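Local coordinates for protein peruvianin-I (Thevetia peruviana, PDB 6ORM) that is a germin-like cupin protein of plant latex, reported to have proteolytic activity and classed as a cysteine peptidase, at residues Q44-F49 / R76-P81; T85-N90 / M134-N139; G102-G107 / K119-G124. All coordinates share one frame; numbering follows the deposited sequence.

Interaction 1: Q44-F49 / R76-P81. With NAG (2-acetamido-2-deoxy-beta-D-glucopyranose), chain D; NAG (2-acetamido-2-deoxy-beta-D-glucopyranose), chain E; NAG (2-acetamido-2-deoxy-beta-D-glucopyranose), chain B; NAG (2-acetamido-2-deoxy-beta-D-glucopyranose), chain C.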
loop_
_atom_site.group_PDB
_atom_site.type_symbol
_atom_site.label_atom_id
_atom_site.label_comp_id
_atom_site.label_asym_id
_atom_site.label_seq_id
_atom_site.Cartn_x
_atom_site.Cartn_y
_atom_site.Cartn_z
ATOM N N GLN A 44 -34.593 4.894 0.767
ATOM C CA GLN A 44 -35.429 4.263 -0.239
ATOM C C GLN A 44 -35.385 2.760 -0.046
ATOM O O GLN A 44 -34.300 2.152 -0.082
ATOM C CB GLN A 44 -34.968 4.672 -1.632
ATOM C CG GLN A 44 -34.548 6.131 -1.686
ATOM C CD GLN A 44 -33.971 6.543 -3.024
ATOM O OE1 GLN A 44 -34.079 5.817 -4.013
ATOM N NE2 GLN A 44 -33.330 7.711 -3.055
ATOM N N ALA A 45 -36.556 2.155 0.153
ATOM C CA ALA A 45 -36.679 0.715 0.247
ATOM C C ALA A 45 -36.259 0.067 -1.069
ATOM O O ALA A 45 -36.200 0.734 -2.105
ATOM C CB ALA A 45 -38.116 0.333 0.600
ATOM N N PRO A 46 -35.924 -1.222 -1.045
ATOM C CA PRO A 46 -35.677 -1.932 -2.303
ATOM C C PRO A 46 -36.827 -1.719 -3.276
ATOM O O PRO A 46 -37.996 -1.907 -2.934
ATOM C CB PRO A 46 -35.576 -3.396 -1.859
ATOM C CG PRO A 46 -35.042 -3.308 -0.472
ATOM C CD PRO A 46 -35.707 -2.095 0.126
ATOM N N SER A 47 -36.489 -1.304 -4.494
ATOM C CA SER A 47 -37.494 -1.061 -5.521
ATOM C C SER A 47 -37.790 -2.300 -6.350
ATOM O O SER A 47 -38.730 -2.285 -7.152
ATOM C CB SER A 47 -37.047 0.077 -6.444
ATOM O OG SER A 47 -35.807 -0.230 -7.056
ATOM N N GLY A 48 -37.019 -3.363 -6.165
ATOM C CA GLY A 48 -37.216 -4.593 -6.906
ATOM C C GLY A 48 -36.176 -5.599 -6.472
ATOM O O GLY A 48 -35.276 -5.298 -5.681
ATOM N N PHE A 49 -36.322 -6.813 -6.992
ATOM C CA PHE A 49 -35.434 -7.908 -6.637
ATOM C C PHE A 49 -35.057 -8.653 -7.906
ATOM O O PHE A 49 -35.815 -8.660 -8.879
ATOM C CB PHE A 49 -36.092 -8.856 -5.624
ATOM C CG PHE A 49 -36.373 -8.217 -4.292
ATOM C CD1 PHE A 49 -37.509 -7.445 -4.102
ATOM C CD2 PHE A 49 -35.497 -8.382 -3.233
ATOM C CE1 PHE A 49 -37.765 -6.850 -2.882
ATOM C CE2 PHE A 49 -35.750 -7.792 -2.008
ATOM C CZ PHE A 49 -36.885 -7.024 -1.832
ATOM N N ARG A 76 -26.338 -2.439 1.179
ATOM C CA ARG A 76 -27.466 -3.069 1.851
ATOM C C ARG A 76 -28.023 -4.172 0.966
ATOM O O ARG A 76 -28.306 -3.944 -0.215
ATOM C CB ARG A 76 -28.568 -2.057 2.172
ATOM C CG ARG A 76 -29.744 -2.678 2.919
ATOM C CD ARG A 76 -30.936 -1.734 3.015
ATOM N NE ARG A 76 -31.495 -1.411 1.706
ATOM C CZ ARG A 76 -32.246 -0.343 1.455
ATOM N NH1 ARG A 76 -32.563 0.496 2.432
ATOM N NH2 ARG A 76 -32.707 -0.130 0.229
ATOM N N CYS A 77 -28.190 -5.358 1.540
ATOM C CA CYS A 77 -28.737 -6.503 0.829
ATOM C C CYS A 77 -30.019 -6.938 1.519
ATOM O O CYS A 77 -30.028 -7.165 2.733
ATOM C CB CYS A 77 -27.732 -7.655 0.779
ATOM S SG CYS A 77 -26.144 -7.278 -0.027
ATOM N N VAL A 78 -31.093 -7.059 0.746
ATOM C CA VAL A 78 -32.373 -7.554 1.237
ATOM C C VAL A 78 -32.729 -8.805 0.448
ATOM O O VAL A 78 -32.677 -8.803 -0.788
ATOM C CB VAL A 78 -33.476 -6.487 1.119
ATOM C CG1 VAL A 78 -34.819 -7.042 1.580
ATOM C CG2 VAL A 78 -33.096 -5.247 1.919
ATOM N N LEU A 79 -33.085 -9.867 1.162
ATOM C CA LEU A 79 -33.444 -11.145 0.563
ATOM C C LEU A 79 -34.909 -11.427 0.851
ATOM O O LEU A 79 -35.322 -11.451 2.016
ATOM C CB LEU A 79 -32.566 -12.272 1.108
ATOM C CG LEU A 79 -31.104 -12.315 0.663
ATOM C CD1 LEU A 79 -30.332 -13.345 1.475
ATOM C CD2 LEU A 79 -31.004 -12.618 -0.826
ATOM N N LEU A 80 -35.691 -11.629 -0.207
ATOM C CA LEU A 80 -37.047 -12.118 -0.052
ATOM C C LEU A 80 -37.020 -13.505 0.586
ATOM O O LEU A 80 -35.972 -14.156 0.629
ATOM C CB LEU A 80 -37.745 -12.169 -1.410
ATOM C CG LEU A 80 -37.946 -10.826 -2.111
ATOM C CD1 LEU A 80 -38.444 -11.038 -3.530
ATOM C CD2 LEU A 80 -38.912 -9.954 -1.323
ATOM N N PRO A 81 -38.154 -13.971 1.114
ATOM C CA PRO A 81 -38.232 -15.368 1.555
ATOM C C PRO A 81 -37.795 -16.308 0.440
ATOM O O PRO A 81 -38.149 -16.125 -0.727
ATOM C CB PRO A 81 -39.712 -15.543 1.904
ATOM C CG PRO A 81 -40.157 -14.176 2.301
ATOM C CD PRO A 81 -39.384 -13.221 1.431
HETATM C C1 NAG D . -32.718 -2.442 -5.248
HETATM C C2 NAG D . -32.873 -2.203 -6.737
HETATM C C3 NAG D . -32.186 -0.900 -7.122
HETATM C C4 NAG D . -32.641 0.247 -6.222
HETATM C C5 NAG D . -32.618 -0.147 -4.744
HETATM C C6 NAG D . -33.249 0.889 -3.841
HETATM C C7 NAG D . -33.088 -4.107 -8.274
HETATM C C8 NAG D . -32.365 -5.204 -8.995
HETATM N N2 NAG D . -32.332 -3.314 -7.506
HETATM O O3 NAG D . -32.478 -0.606 -8.483
HETATM O O4 NAG D . -31.736 1.332 -6.369
HETATM O O5 NAG D . -33.320 -1.380 -4.533
HETATM O O6 NAG D . -34.642 1.034 -4.086
HETATM O O7 NAG D . -34.299 -3.945 -8.382
HETATM C C1 NAG E . -39.695 -7.236 1.754
HETATM C C2 NAG E . -41.082 -7.031 2.352
HETATM C C3 NAG E . -42.034 -6.453 1.302
HETATM C C4 NAG E . -41.446 -5.179 0.706
HETATM C C5 NAG E . -40.035 -5.449 0.181
HETATM C C6 NAG E . -39.321 -4.193 -0.266
HETATM C C7 NAG E . -41.874 -8.401 4.221
HETATM C C8 NAG E . -42.406 -9.735 4.650
HETATM N N2 NAG E . -41.606 -8.265 2.918
HETATM O O3 NAG E . -43.309 -6.177 1.876
HETATM O O4 NAG E . -42.278 -4.725 -0.359
HETATM O O5 NAG E . -39.221 -6.008 1.222
HETATM O O6 NAG E . -38.992 -3.373 0.847
HETATM O O7 NAG E . -41.696 -7.485 5.018
HETATM C C1 NAG B . -32.221 2.308 -7.289
HETATM C C2 NAG B . -31.339 3.535 -7.086
HETATM C C3 NAG B . -31.671 4.619 -8.109
HETATM C C4 NAG B . -31.639 4.052 -9.523
HETATM C C5 NAG B . -32.557 2.839 -9.602
HETATM C C6 NAG B . -32.538 2.160 -10.951
HETATM C C7 NAG B . -30.606 3.807 -4.757
HETATM C C8 NAG B . -30.919 4.420 -3.425
HETATM N N2 NAG B . -31.484 4.050 -5.734
HETATM O O3 NAG B . -30.717 5.668 -7.970
HETATM O O4 NAG B . -32.080 5.024 -10.466
HETATM O O5 NAG B . -32.132 1.865 -8.640
HETATM O O6 NAG B . -31.341 1.419 -11.145
HETATM O O7 NAG B . -29.603 3.125 -4.938
HETATM C C1 NAG C . -42.604 -3.313 -0.307
HETATM C C2 NAG C . -43.160 -2.951 -1.705
HETATM C C3 NAG C . -43.784 -1.542 -1.738
HETATM C C4 NAG C . -44.592 -1.204 -0.491
HETATM C C5 NAG C . -43.808 -1.596 0.750
HETATM C C6 NAG C . -44.536 -1.331 2.048
HETATM C C7 NAG C . -41.858 -4.103 -3.456
HETATM C C8 NAG C . -40.703 -3.987 -4.404
HETATM N N2 NAG C . -42.092 -3.035 -2.689
HETATM O O3 NAG C . -44.634 -1.463 -2.877
HETATM O O4 NAG C . -44.840 0.198 -0.476
HETATM O O5 NAG C . -43.556 -3.002 0.684
HETATM O O6 NAG C . -45.132 -2.512 2.565
HETATM O O7 NAG C . -42.548 -5.115 -3.391
#

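Interaction 2: T85-N90 / M134-N139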
loop_
_atom_site.group_PDB
_atom_site.type_symbol
_atom_site.label_atom_id
_atom_site.label_comp_id
_atom_site.label_asym_id
_atom_site.label_seq_id
_atom_site.Cartn_x
_atom_site.Cartn_y
_atom_site.Cartn_z
ATOM N N THR A 85 -28.199 -15.182 -2.736
ATOM C CA THR A 85 -27.308 -14.344 -3.523
ATOM C C THR A 85 -26.681 -15.081 -4.695
ATOM O O THR A 85 -26.062 -14.434 -5.545
ATOM C CB THR A 85 -26.178 -13.803 -2.643
ATOM O OG1 THR A 85 -25.414 -14.904 -2.136
ATOM C CG2 THR A 85 -26.740 -13.006 -1.477
ATOM N N GLN A 86 -26.813 -16.411 -4.741
ATOM C CA GLN A 86 -26.016 -17.269 -5.612
ATOM C C GLN A 86 -24.567 -17.150 -5.146
ATOM O O GLN A 86 -24.293 -16.529 -4.112
ATOM C CB GLN A 86 -26.163 -16.901 -7.094
ATOM C CG GLN A 86 -27.588 -16.538 -7.528
ATOM C CD GLN A 86 -28.590 -17.662 -7.337
ATOM O OE1 GLN A 86 -28.741 -18.528 -8.194
ATOM N NE2 GLN A 86 -29.295 -17.642 -6.210
ATOM N N PHE A 87 -23.638 -17.789 -5.844
ATOM C CA PHE A 87 -22.232 -17.694 -5.476
ATOM C C PHE A 87 -21.628 -16.422 -6.060
ATOM O O PHE A 87 -21.701 -16.189 -7.270
ATOM C CB PHE A 87 -21.479 -18.934 -5.951
ATOM C CG PHE A 87 -22.004 -20.211 -5.359
ATOM C CD1 PHE A 87 -21.847 -20.477 -4.008
ATOM C CD2 PHE A 87 -22.667 -21.136 -6.147
ATOM C CE1 PHE A 87 -22.329 -21.651 -3.456
ATOM C CE2 PHE A 87 -23.148 -22.313 -5.603
ATOM C CZ PHE A 87 -22.983 -22.568 -4.252
ATOM N N ARG A 88 -21.025 -15.603 -5.197
ATOM C CA ARG A 88 -20.535 -14.295 -5.604
ATOM C C ARG A 88 -19.148 -14.049 -5.028
ATOM O O ARG A 88 -18.725 -14.694 -4.066
ATOM C CB ARG A 88 -21.499 -13.179 -5.164
ATOM C CG ARG A 88 -22.797 -13.148 -5.962
ATOM C CD ARG A 88 -23.676 -11.960 -5.598
ATOM N NE ARG A 88 -25.036 -12.137 -6.101
ATOM C CZ ARG A 88 -25.616 -11.337 -6.990
ATOM N NH1 ARG A 88 -24.958 -10.287 -7.467
ATOM N NH2 ARG A 88 -26.853 -11.581 -7.399
ATOM N N THR A 89 -18.443 -13.098 -5.642
ATOM C CA THR A 89 -17.174 -12.604 -5.134
ATOM C C THR A 89 -17.200 -11.083 -5.066
ATOM O O THR A 89 -17.935 -10.421 -5.805
ATOM C CB THR A 89 -15.983 -13.033 -6.012
ATOM O OG1 THR A 89 -16.100 -12.433 -7.310
ATOM C CG2 THR A 89 -15.919 -14.552 -6.145
ATOM N N ASN A 90 -16.391 -10.542 -4.158
ATOM C CA ASN A 90 -16.025 -9.131 -4.159
ATOM C C ASN A 90 -14.544 -9.055 -4.502
ATOM O O ASN A 90 -13.691 -9.199 -3.612
ATOM C CB ASN A 90 -16.308 -8.479 -2.803
ATOM C CG ASN A 90 -17.781 -8.511 -2.444
ATOM O OD1 ASN A 90 -18.187 -9.203 -1.510
ATOM N ND2 ASN A 90 -18.590 -7.763 -3.187
ATOM N N MET A 134 -15.041 -16.701 -2.886
ATOM C CA MET A 134 -16.411 -17.049 -3.239
ATOM C C MET A 134 -17.262 -17.172 -1.983
ATOM O O MET A 134 -16.850 -17.793 -1.001
ATOM C CB MET A 134 -16.410 -18.365 -4.022
ATOM C CG MET A 134 -17.761 -18.859 -4.508
ATOM S SD MET A 134 -17.548 -20.255 -5.632
ATOM C CE MET A 134 -16.587 -21.360 -4.600
ATOM N N HIS A 135 -18.450 -16.570 -2.012
ATOM C CA HIS A 135 -19.319 -16.553 -0.846
ATOM C C HIS A 135 -20.774 -16.555 -1.292
ATOM O O HIS A 135 -21.085 -16.454 -2.482
ATOM C CB HIS A 135 -19.027 -15.346 0.057
ATOM C CG HIS A 135 -19.234 -14.023 -0.612
ATOM N ND1 HIS A 135 -18.232 -13.375 -1.304
ATOM C CD2 HIS A 135 -20.323 -13.224 -0.691
ATOM C CE1 HIS A 135 -18.697 -12.233 -1.781
ATOM N NE2 HIS A 135 -19.962 -12.117 -1.421
ATOM N N PHE A 136 -21.670 -16.663 -0.311
ATOM C CA PHE A 136 -23.100 -16.704 -0.579
ATOM C C PHE A 136 -23.859 -16.313 0.677
ATOM O O PHE A 136 -23.335 -16.381 1.792
ATOM C CB PHE A 136 -23.551 -18.093 -1.046
ATOM C CG PHE A 136 -23.356 -19.172 -0.012
ATOM C CD1 PHE A 136 -24.313 -19.406 0.965
ATOM C CD2 PHE A 136 -22.215 -19.956 -0.022
ATOM C CE1 PHE A 136 -24.129 -20.390 1.915
ATOM C CE2 PHE A 136 -22.030 -20.945 0.924
ATOM C CZ PHE A 136 -22.986 -21.163 1.892
ATOM N N THR A 137 -25.115 -15.924 0.475
ATOM C CA THR A 137 -26.077 -15.749 1.550
ATOM C C THR A 137 -27.394 -16.383 1.131
ATOM O O THR A 137 -27.834 -16.218 -0.010
ATOM C CB THR A 137 -26.302 -14.265 1.880
ATOM O OG1 THR A 137 -25.042 -13.596 2.006
ATOM C CG2 THR A 137 -27.073 -14.124 3.175
ATOM N N VAL A 138 -28.011 -17.127 2.049
ATOM C CA VAL A 138 -29.327 -17.716 1.830
ATOM C C VAL A 138 -30.238 -17.288 2.971
ATOM O O VAL A 138 -29.846 -17.334 4.142
ATOM C CB VAL A 138 -29.265 -19.256 1.728
ATOM C CG1 VAL A 138 -30.659 -19.838 1.497
ATOM C CG2 VAL A 138 -28.315 -19.681 0.615
ATOM N N ASN A 139 -31.455 -16.873 2.626
ATOM C CA ASN A 139 -32.476 -16.529 3.608
ATOM C C ASN A 139 -33.079 -17.810 4.181
ATOM O O ASN A 139 -33.717 -18.576 3.454
ATOM C CB ASN A 139 -33.550 -15.663 2.953
ATOM C CG ASN A 139 -34.547 -15.101 3.949
ATOM O OD1 ASN A 139 -34.564 -15.480 5.120
ATOM N ND2 ASN A 139 -35.392 -14.190 3.481
#

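Interaction 3: G102-G107 / K119-G124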
loop_
_atom_site.group_PDB
_atom_site.type_symbol
_atom_site.label_atom_id
_atom_site.label_comp_id
_atom_site.label_asym_id
_atom_site.label_seq_id
_atom_site.Cartn_x
_atom_site.Cartn_y
_atom_site.Cartn_z
ATOM N N GLY A 102 -34.176 -10.708 10.170
ATOM C CA GLY A 102 -34.324 -12.065 9.686
ATOM C C GLY A 102 -33.125 -12.922 10.053
ATOM O O GLY A 102 -32.348 -12.614 10.962
ATOM N N GLU A 103 -32.975 -14.023 9.319
ATOM C CA GLU A 103 -31.917 -14.991 9.569
ATOM C C GLU A 103 -31.381 -15.524 8.252
ATOM O O GLU A 103 -32.150 -15.824 7.334
ATOM C CB GLU A 103 -32.393 -16.167 10.427
ATOM C CG GLU A 103 -32.820 -15.791 11.824
ATOM C CD GLU A 103 -33.156 -17.008 12.655
ATOM O OE1 GLU A 103 -32.855 -18.135 12.207
ATOM O OE2 GLU A 103 -33.725 -16.834 13.753
ATOM N N ILE A 104 -30.057 -15.641 8.165
ATOM C CA ILE A 104 -29.391 -16.009 6.926
ATOM C C ILE A 104 -28.353 -17.089 7.191
ATOM O O ILE A 104 -27.797 -17.192 8.290
ATOM C CB ILE A 104 -28.716 -14.795 6.251
ATOM C CG1 ILE A 104 -27.777 -14.096 7.238
ATOM C CG2 ILE A 104 -29.750 -13.834 5.714
ATOM C CD1 ILE A 104 -27.064 -12.890 6.667
ATOM N N LEU A 105 -28.095 -17.895 6.164
ATOM C CA LEU A 105 -26.890 -18.711 6.096
ATOM C C LEU A 105 -25.851 -17.938 5.295
ATOM O O LEU A 105 -26.099 -17.576 4.142
ATOM C CB LEU A 105 -27.169 -20.064 5.444
ATOM C CG LEU A 105 -27.775 -21.175 6.300
ATOM C CD1 LEU A 105 -27.751 -22.493 5.534
ATOM C CD2 LEU A 105 -27.041 -21.302 7.630
ATOM N N GLU A 106 -24.704 -17.671 5.911
ATOM C CA GLU A 106 -23.621 -16.921 5.291
ATOM C C GLU A 106 -22.374 -17.793 5.275
ATOM O O GLU A 106 -21.983 -18.332 6.314
ATOM C CB GLU A 106 -23.363 -15.616 6.052
ATOM C CG GLU A 106 -22.265 -14.748 5.469
ATOM C CD GLU A 106 -22.716 -13.966 4.255
ATOM O OE1 GLU A 106 -23.924 -13.662 4.155
ATOM O OE2 GLU A 106 -21.859 -13.651 3.404
ATOM N N GLY A 107 -21.755 -17.938 4.106
ATOM C CA GLY A 107 -20.551 -18.743 4.010
ATOM C C GLY A 107 -19.617 -18.276 2.917
ATOM O O GLY A 107 -20.029 -17.611 1.962
ATOM N N LYS A 119 -22.008 -20.186 8.633
ATOM C CA LYS A 119 -22.689 -20.018 9.906
ATOM C C LYS A 119 -24.069 -19.428 9.658
ATOM O O LYS A 119 -24.288 -18.708 8.679
ATOM C CB LYS A 119 -21.910 -19.108 10.867
ATOM C CG LYS A 119 -20.614 -19.698 11.399
ATOM C CD LYS A 119 -20.860 -20.907 12.290
ATOM C CE LYS A 119 -21.572 -20.525 13.574
ATOM N NZ LYS A 119 -21.768 -21.703 14.469
ATOM N N ARG A 120 -24.997 -19.751 10.552
ATOM C CA ARG A 120 -26.294 -19.092 10.577
ATOM C C ARG A 120 -26.168 -17.777 11.337
ATOM O O ARG A 120 -25.602 -17.740 12.434
ATOM C CB ARG A 120 -27.340 -19.996 11.229
ATOM C CG ARG A 120 -28.764 -19.462 11.173
ATOM C CD ARG A 120 -29.125 -18.700 12.440
ATOM N NE ARG A 120 -28.982 -19.523 13.639
ATOM C CZ ARG A 120 -29.996 -20.071 14.299
ATOM N NH1 ARG A 120 -31.241 -19.882 13.881
ATOM N NH2 ARG A 120 -29.768 -20.806 15.380
ATOM N N LEU A 121 -26.680 -16.697 10.745
ATOM C CA LEU A 121 -26.626 -15.366 11.334
ATOM C C LEU A 121 -28.026 -14.882 11.689
ATOM O O LEU A 121 -28.978 -15.095 10.933
ATOM C CB LEU A 121 -25.970 -14.355 10.385
ATOM C CG LEU A 121 -24.627 -14.665 9.715
ATOM C CD1 LEU A 121 -24.092 -13.420 9.013
ATOM C CD2 LEU A 121 -23.616 -15.198 10.708
ATOM N N THR A 122 -28.147 -14.251 12.859
ATOM C CA THR A 122 -29.361 -13.561 13.281
ATOM C C THR A 122 -29.005 -12.093 13.527
ATOM O O THR A 122 -27.812 -11.765 13.552
ATOM C CB THR A 122 -29.952 -14.234 14.527
ATOM O OG1 THR A 122 -29.108 -13.986 15.658
ATOM C CG2 THR A 122 -30.089 -15.737 14.311
ATOM N N PRO A 123 -29.975 -11.187 13.693
ATOM C CA PRO A 123 -29.641 -9.756 13.792
ATOM C C PRO A 123 -28.597 -9.468 14.866
ATOM O O PRO A 123 -28.689 -9.955 15.995
ATOM C CB PRO A 123 -30.988 -9.107 14.131
ATOM C CG PRO A 123 -31.991 -10.014 13.520
ATOM C CD PRO A 123 -31.437 -11.395 13.713
ATOM N N GLY A 124 -27.591 -8.667 14.501
ATOM C CA GLY A 124 -26.478 -8.344 15.365
ATOM C C GLY A 124 -25.200 -9.084 15.025
ATOM O O GLY A 124 -24.105 -8.601 15.349
#

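Interaction 1: Q44-F49 / R76-P81
F49 and L80 illustrate how an aliphatic fork can cover an aromatic face. L80 CG lies over the middle of the F49 ring, 3.6 Å from its centroid and 9° off the ring normal, a CH-pi contact. The two methyl groups then divide the face: L80 CD1 sits 3.6 Å from F49 CG, while L80 CD2 reaches CZ and CE1 at the far end of the ring. With F49 chi2 at 82°, the ring keeps this face to L80 and turns an edge to V78, whose carbonyl O is 3.5 Å from F49 CE2 and in the ring plane. V78 forks between two neighbours, with CG1 against F49 CE2 and CG2 at 3.6 Å from P46 CG; the proline and valine side chains cross at about a right angle.

At the other end of the contact, the R76 guanidinium uses both a face and an edge. P46 CD covers one face, and in the group's own plane R76 NH2 gives a nearly straight hydrogen bond of 2.8 Å (173°) to Q44 O. Sugars of the attached glycans touch the loop: S47 N donates to O5 of the NAG of chain D at 3.2 Å, and the acetyl methyl of the NAG of chain C and O5 of the NAG of chain E approach the F49 ring near its plane. This is a glycan-flanked loop laid on a cupin strand. R76 NH2 also hydrogen-bonds T57 OG1, and P46 and F49 both touch N55, so 44-49 rests beside strand 54-57, while strand 73-79 runs between that strand and 145-151 in the five-stranded antiparallel sheet.

Interaction 2: T85-N90 / M134-N139
Backbone hydrogen bonds between R88 and H135 form the single antiparallel bridge of this contact: R88 N to H135 O and H135 N to R88 O, each 2.8 Å. Toward T85 a side chain takes over part of the pattern. T85 N donates to T137 O at 2.9 Å, but T85 OG1, set between its backbone N and carbonyl carbon (chi1 62°), accepts from T137 N at 2.8 Å; the same hydroxyl donates its own hydrogen to Q86 O. R88 NE donates to T85 O, 2.6 Å away, on a lone pair.

Among the rings, H135 has R88 O over one face, 3.1 Å above the plane, and its CE1 lies 3.1 Å from N90 OD1; ND1 is hydrogen-bonded to L133 O. F87 CE1 meets F136 CD2 at 3.8 Å with the ring planes nearly perpendicular, and M134 SD makes an oblique Met-aromatic contact with F87.

In germins three histidines and a glutamate bind manganese. By sequence H135 probably matches the second-motif histidine, whereas R88 and N90 probably replace first-motif histidines, so the usual ligand set is not kept. Strand 87-89 pairs with 159-162 and 135-139 borders 104-109, so the contact links two sheets.

Interaction 3: G102-G107 / K119-G124
L121 overlaps I104 and E106 on one face of the hairpin: its CB lies 3.6 Å from I104 CG1, and its CD1 touches both I104 CD1 and, at 3.8 Å, E106 CB. I104 CG1 stands between its backbone N and carbonyl carbon (chi1 54°), which turns it to the leucine. On the other face, L105 CD2 packs on R120 CA and CB.

The backbones between them form an antiparallel ladder. I104 and L121 are a hydrogen-bonded pair, with L121 N to I104 O at 2.7 Å. E106 and K119 are the next such pair: E106 N donates to K119 O at 3.0 Å, and K119 N donates back to E106 O. L105 and R120 are the non-hydrogen-bonded pair between the two. From within the ladder R120 reaches E103, just beyond it: R120 NH1 makes a 2.9 Å salt bridge to E103 OE1, which it meets from above the carboxylate plane, the two flat groups turned 76° apart. T122 CG2 lies alongside the glutamate, 3.7 Å from E103 CG.

The charged groups have separate partners. E106, buried beside V97, F127 and I129, probably finds its polar partner in T137 OG1 of strand 135-139. E103 and R120 pair across the strands, whereas K119 bridges to D35 of a neighbouring subunit, tying this cupin hairpin into the hexamer.

Overall arrangement
From the N terminus, interaction 1 comes first: it closes a loop that contains strand 54-57 and fastens the glycan-flanked segment 44-49 to strand 73-79. The chain then enters strand 87-89, and interaction 2 closes a longer loop when it returns at 134-139. Interaction 3, the hairpin of 104-109 and 116-121, is nested inside that loop, while interactions 1 and 2 stand in series; none cross. Strand 135-139 joins all three, since V138 O accepts a hydrogen bond from L105 N, and N139 ND2 makes a weak one to L80 O. Interaction 2 links two of the sheets of the cupin barrel, interaction 3 stays within one of them, and interaction 1 lays a loop on the five-stranded sheet.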